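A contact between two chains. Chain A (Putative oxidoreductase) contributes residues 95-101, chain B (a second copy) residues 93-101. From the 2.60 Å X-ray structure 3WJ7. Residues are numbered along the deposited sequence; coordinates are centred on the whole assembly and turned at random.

Chain A 95-101: PETMMKA
Chain B 93-101: PDPETMMKA

How do the two stretches lie against each other? Each copy forms a helix from residue 95 through 101 that continues later in the chain, with backbone phi/psi near -65/-40 except at Pro95(A), -64/-24, and Glu96(A), -82/-32; in chain B the helix is preceded by Pro93(B) at -84/-4 and Asp94(B) at -125/71. The helix axes approach to 9.9 Å, with 64° between their N-to-C directions. The register is offset: Glu96(A) and Asp94(B) form the nearest CA pair, with CA to CA 6.3 Å, so the side chain of Glu96(A) meets the beginning of the other helix. Together the two stretches bury 303 Å².

What holds them together? The carboxylate of Glu96(A) accepts every hydrogen bond across the contact. The backbone N of Thr97(B) donates to OE1 of Glu96(A) at a very short 2.5 Å, and OG1 of Thr97(B) donates to the same OE1 at 2.9 Å. A weak third bond runs from N of Glu96(B) to OE2 of Glu96(A), 3.2 Å long. Amides in the first turn of a helix have no carbonyl of a preceding helical turn to bind, and here a carboxylate from the other chain serves them; Pro95(B) suits the first position because it has no N-H to satisfy. The side chain of Asp94(B), although at the N-cap position, makes no capping bond; its chi1 is p (53°) and its OD2 is bonded elsewhere in the structure.

How are the side chains shaped for this? The CA-to-CB bond of Glu96(A) points toward chain B, and chi1 m (-78°) with chi2 t (-175°) extends the side chain toward the start of the chain B helix; chi3 of 61° sets the carboxylate so that OE1 reaches Thr97(B) while OE2 lies 3.3 Å from CD of Pro95(B). Glutamate suits the place because it combines this reach with two acceptor oxygens, and it is buried, with 107 Å² covered by the other stretch. Thr97(B) has chi1 m (-58°), which brings its hydroxyl to the same oxygen as its own amide. Glu96(B), chi1 m and chi2 t, also points its CA-to-CB bond toward chain A, but both its carboxylate oxygens are bonded elsewhere in the structure; its CB packs 3.3 Å from OE1 of Glu96(A).

What fills the space beside the hydrogen bonds? One turn after Glu96(A), Met99(A) is buried, with chi1 t (168°), chi2 t and chi3 p (78°). These angles bring its terminal CE to 3.7 Å from OG1 of Thr97(B) and 4.0 Å from OD2 of Asp94(B), an apolar methyl packed beside polar atoms.

What happens where the two lysines meet? Lys100(A), all four chi angles t, and Lys100(B), t except for chi2 at -137°, between wells, both point CA-to-CB toward the other stretch and remain partly exposed, which leaves these charged side chains some access to solvent. Their NZ atoms, of Lys100(A) and Lys100(B), come within 3.1 Å. Both are donors of like charge, so this approach is no bond; the contact is held instead by Glu96(A).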

ATOM      1  N   PRO A  95      -4.830  -0.344   3.157  1.00 33.01           N
ATOM      2  CA  PRO A  95      -4.407  -0.845   4.471  1.00 31.27           C
ATOM      3  C   PRO A  95      -3.125  -0.191   5.030  1.00 32.57           C
ATOM      4  O   PRO A  95      -2.960  -0.135   6.244  1.00 36.19           O
ATOM      5  CB  PRO A  95      -4.261  -2.364   4.265  1.00 29.00           C
ATOM      6  CG  PRO A  95      -4.172  -2.580   2.766  1.00 32.19           C
ATOM      7  CD  PRO A  95      -4.674  -1.347   2.068  1.00 33.10           C
ATOM      8  N   GLU A  96      -2.256   0.351   4.189  1.00 34.01           N
ATOM      9  CA  GLU A  96      -0.976   0.840   4.690  1.00 34.62           C
ATOM     10  C   GLU A  96      -1.192   2.196   5.247  1.00 36.97           C
ATOM     11  O   GLU A  96      -0.532   2.610   6.209  1.00 40.71           O
ATOM     12  CB  GLU A  96       0.106   0.861   3.610  1.00 37.57           C
ATOM     13  CG  GLU A  96       0.741  -0.500   3.288  1.00 38.16           C
ATOM     14  CD  GLU A  96       1.897  -0.398   2.304  1.00 46.27           C
ATOM     15  OE1 GLU A  96       2.897   0.295   2.638  1.00 52.17           O
ATOM     16  OE2 GLU A  96       1.820  -0.998   1.197  1.00 47.20           O
ATOM     17  N   THR A  97      -2.138   2.901   4.654  1.00 36.86           N
ATOM     18  CA  THR A  97      -2.498   4.210   5.155  1.00 35.84           C
ATOM     19  C   THR A  97      -3.225   4.026   6.491  1.00 38.11           C
ATOM     20  O   THR A  97      -3.044   4.834   7.370  1.00 37.02           O
ATOM     21  CB  THR A  97      -3.374   4.979   4.157  1.00 34.97           C
ATOM     22  OG1 THR A  97      -2.752   4.972   2.850  1.00 35.75           O
ATOM     23  CG2 THR A  97      -3.630   6.395   4.641  1.00 33.55           C
ATOM     24  N   MET A  98      -4.027   2.972   6.650  1.00 40.62           N
ATOM     25  CA  MET A  98      -4.771   2.804   7.901  1.00 45.77           C
ATOM     26  C   MET A  98      -3.841   2.443   9.037  1.00 44.06           C
ATOM     27  O   MET A  98      -3.972   2.970  10.130  1.00 42.75           O
ATOM     28  CB  MET A  98      -5.918   1.802   7.790  1.00 50.58           C
ATOM     29  CG  MET A  98      -7.060   2.309   6.935  1.00 63.68           C
ATOM     30  SD  MET A  98      -7.922   3.851   7.388  1.00 80.66           S
ATOM     31  CE  MET A  98      -6.765   5.206   7.095  1.00 63.33           C
ATOM     32  N   MET A  99      -2.864   1.593   8.751  1.00 42.89           N
ATOM     33  CA  MET A  99      -1.851   1.256   9.731  1.00 40.29           C
ATOM     34  C   MET A  99      -1.058   2.505  10.205  1.00 40.11           C
ATOM     35  O   MET A  99      -0.828   2.666  11.376  1.00 40.45           O
ATOM     36  CB  MET A  99      -0.918   0.206   9.155  1.00 39.49           C
ATOM     37  CG  MET A  99       0.323   0.021  10.012  1.00 43.66           C
ATOM     38  SD  MET A  99       1.518  -1.107   9.330  1.00 43.42           S
ATOM     39  CE  MET A  99       2.232   0.000   8.092  1.00 44.46           C
ATOM     40  N   LYS A 100      -0.685   3.413   9.325  1.00 36.09           N
ATOM     41  CA  LYS A 100      -0.057   4.629   9.808  1.00 40.97           C
ATOM     42  C   LYS A 100      -0.998   5.433  10.708  1.00 40.79           C
ATOM     43  O   LYS A 100      -0.629   5.854  11.778  1.00 45.61           O
ATOM     44  CB  LYS A 100       0.420   5.490   8.650  1.00 46.12           C
ATOM     45  CG  LYS A 100       1.277   6.669   9.035  1.00 55.35           C
ATOM     46  CD  LYS A 100       1.533   7.509   7.780  1.00 72.94           C
ATOM     47  CE  LYS A 100       2.235   8.841   8.075  1.00 80.22           C
ATOM     48  NZ  LYS A 100       2.731   9.517   6.835  1.00 85.55           N
ATOM     49  N   ALA A 101      -2.228   5.614  10.287  1.00 37.11           N
ATOM     50  CA  ALA A 101      -3.159   6.421  11.037  1.00 38.57           C
ATOM     51  C   ALA A 101      -3.428   5.750  12.408  1.00 41.51           C
ATOM     52  O   ALA A 101      -3.586   6.438  13.404  1.00 41.40           O
ATOM     53  CB  ALA A 101      -4.465   6.641  10.254  1.00 32.93           C
TER
ATOM     54  N   PRO B  93       5.144  -6.898   4.380  1.00 38.18           N
ATOM     55  CA  PRO B  93       3.724  -6.743   4.015  1.00 35.05           C
ATOM     56  C   PRO B  93       3.329  -5.288   3.734  1.00 36.37           C
ATOM     57  O   PRO B  93       2.192  -4.997   3.367  1.00 36.79           O
ATOM     58  CB  PRO B  93       2.985  -7.271   5.238  1.00 34.54           C
ATOM     59  CG  PRO B  93       3.966  -7.204   6.380  1.00 36.87           C
ATOM     60  CD  PRO B  93       5.363  -7.041   5.835  1.00 37.41           C
ATOM     61  N   ASP B  94       4.254  -4.361   3.924  1.00 33.90           N
ATOM     62  CA  ASP B  94       3.956  -2.948   3.669  1.00 31.89           C
ATOM     63  C   ASP B  94       4.990  -2.352   2.676  1.00 28.38           C
ATOM     64  O   ASP B  94       5.816  -1.544   3.074  1.00 27.82           O
ATOM     65  CB  ASP B  94       3.959  -2.155   4.985  1.00 30.06           C
ATOM     66  CG  ASP B  94       5.242  -2.352   5.763  1.00 31.38           C
ATOM     67  OD1 ASP B  94       5.943  -3.382   5.567  1.00 33.48           O
ATOM     68  OD2 ASP B  94       5.582  -1.481   6.559  1.00 31.96           O
ATOM     69  N   PRO B  95       4.935  -2.752   1.399  1.00 28.40           N
ATOM     70  CA  PRO B  95       5.938  -2.287   0.386  1.00 28.92           C
ATOM     71  C   PRO B  95       5.943  -0.769   0.232  1.00 29.96           C
ATOM     72  O   PRO B  95       7.016  -0.180   0.144  1.00 32.56           O
ATOM     73  CB  PRO B  95       5.464  -2.935  -0.938  1.00 27.14           C
ATOM     74  CG  PRO B  95       4.453  -3.992  -0.532  1.00 26.97           C
ATOM     75  CD  PRO B  95       3.848  -3.548   0.783  1.00 27.58           C
ATOM     76  N   GLU B  96       4.774  -0.133   0.227  1.00 31.09           N
ATOM     77  CA  GLU B  96       4.720   1.328   0.085  1.00 33.79           C
ATOM     78  C   GLU B  96       5.252   2.100   1.265  1.00 33.55           C
ATOM     79  O   GLU B  96       5.907   3.141   1.077  1.00 35.89           O
ATOM     80  CB  GLU B  96       3.310   1.818  -0.248  1.00 36.45           C
ATOM     81  CG  GLU B  96       2.735   1.292  -1.552  1.00 37.36           C
ATOM     82  CD  GLU B  96       1.585   2.170  -2.050  1.00 45.94           C
ATOM     83  OE1 GLU B  96       1.795   3.418  -2.089  1.00 48.86           O
ATOM     84  OE2 GLU B  96       0.481   1.642  -2.408  1.00 47.32           O
ATOM     85  N   THR B  97       4.967   1.624   2.482  1.00 32.11           N
ATOM     86  CA  THR B  97       5.558   2.220   3.675  1.00 31.18           C
ATOM     87  C   THR B  97       7.082   2.084   3.641  1.00 31.41           C
ATOM     88  O   THR B  97       7.794   3.023   4.027  1.00 30.52           O
ATOM     89  CB  THR B  97       5.016   1.564   4.968  1.00 33.13           C
ATOM     90  OG1 THR B  97       3.586   1.694   5.040  1.00 37.86           O
ATOM     91  CG2 THR B  97       5.593   2.204   6.215  1.00 28.81           C
ATOM     92  N   MET B  98       7.592   0.919   3.225  1.00 32.96           N
ATOM     93  CA  MET B  98       9.046   0.727   3.175  1.00 38.60           C
ATOM     94  C   MET B  98       9.665   1.615   2.102  1.00 37.05           C
ATOM     95  O   MET B  98      10.689   2.237   2.349  1.00 38.40           O
ATOM     96  CB  MET B  98       9.481  -0.739   3.019  1.00 43.08           C
ATOM     97  CG  MET B  98       9.523  -1.526   4.340  1.00 61.73           C
ATOM     98  SD  MET B  98      10.365  -0.899   5.852  1.00 75.39           S
ATOM     99  CE  MET B  98       9.117   0.077   6.728  1.00 59.75           C
ATOM    100  N   MET B  99       9.033   1.705   0.939  1.00 34.36           N
ATOM    101  CA  MET B  99       9.451   2.693  -0.032  1.00 36.46           C
ATOM    102  C   MET B  99       9.584   4.141   0.515  1.00 38.40           C
ATOM    103  O   MET B  99      10.590   4.834   0.222  1.00 37.06           O
ATOM    104  CB  MET B  99       8.528   2.723  -1.222  1.00 34.80           C
ATOM    105  CG  MET B  99       8.982   3.804  -2.199  1.00 37.24           C
ATOM    106  SD  MET B  99       8.069   3.839  -3.743  1.00 39.21           S
ATOM    107  CE  MET B  99       6.488   4.324  -3.021  1.00 39.31           C
ATOM    108  N   LYS B 100       8.582   4.590   1.288  1.00 34.19           N
ATOM    109  CA  LYS B 100       8.660   5.896   1.887  1.00 39.27           C
ATOM    110  C   LYS B 100       9.902   5.967   2.812  1.00 41.32           C
ATOM    111  O   LYS B 100      10.716   6.885   2.672  1.00 45.28           O
ATOM    112  CB  LYS B 100       7.338   6.226   2.579  1.00 45.60           C
ATOM    113  CG  LYS B 100       7.197   7.590   3.206  1.00 53.45           C
ATOM    114  CD  LYS B 100       6.528   7.422   4.582  1.00 69.61           C
ATOM    115  CE  LYS B 100       6.214   8.743   5.316  1.00 72.93           C
ATOM    116  NZ  LYS B 100       5.656   8.511   6.696  1.00 65.20           N
ATOM    117  N   ALA B 101      10.102   4.967   3.672  1.00 37.23           N
ATOM    118  CA  ALA B 101      11.266   4.954   4.542  1.00 37.21           C
ATOM    119  C   ALA B 101      12.598   4.914   3.777  1.00 35.63           C
ATOM    120  O   ALA B 101      13.514   5.625   4.107  1.00 38.15           O
ATOM    121  CB  ALA B 101      11.189   3.819   5.565  1.00 34.22           C
TER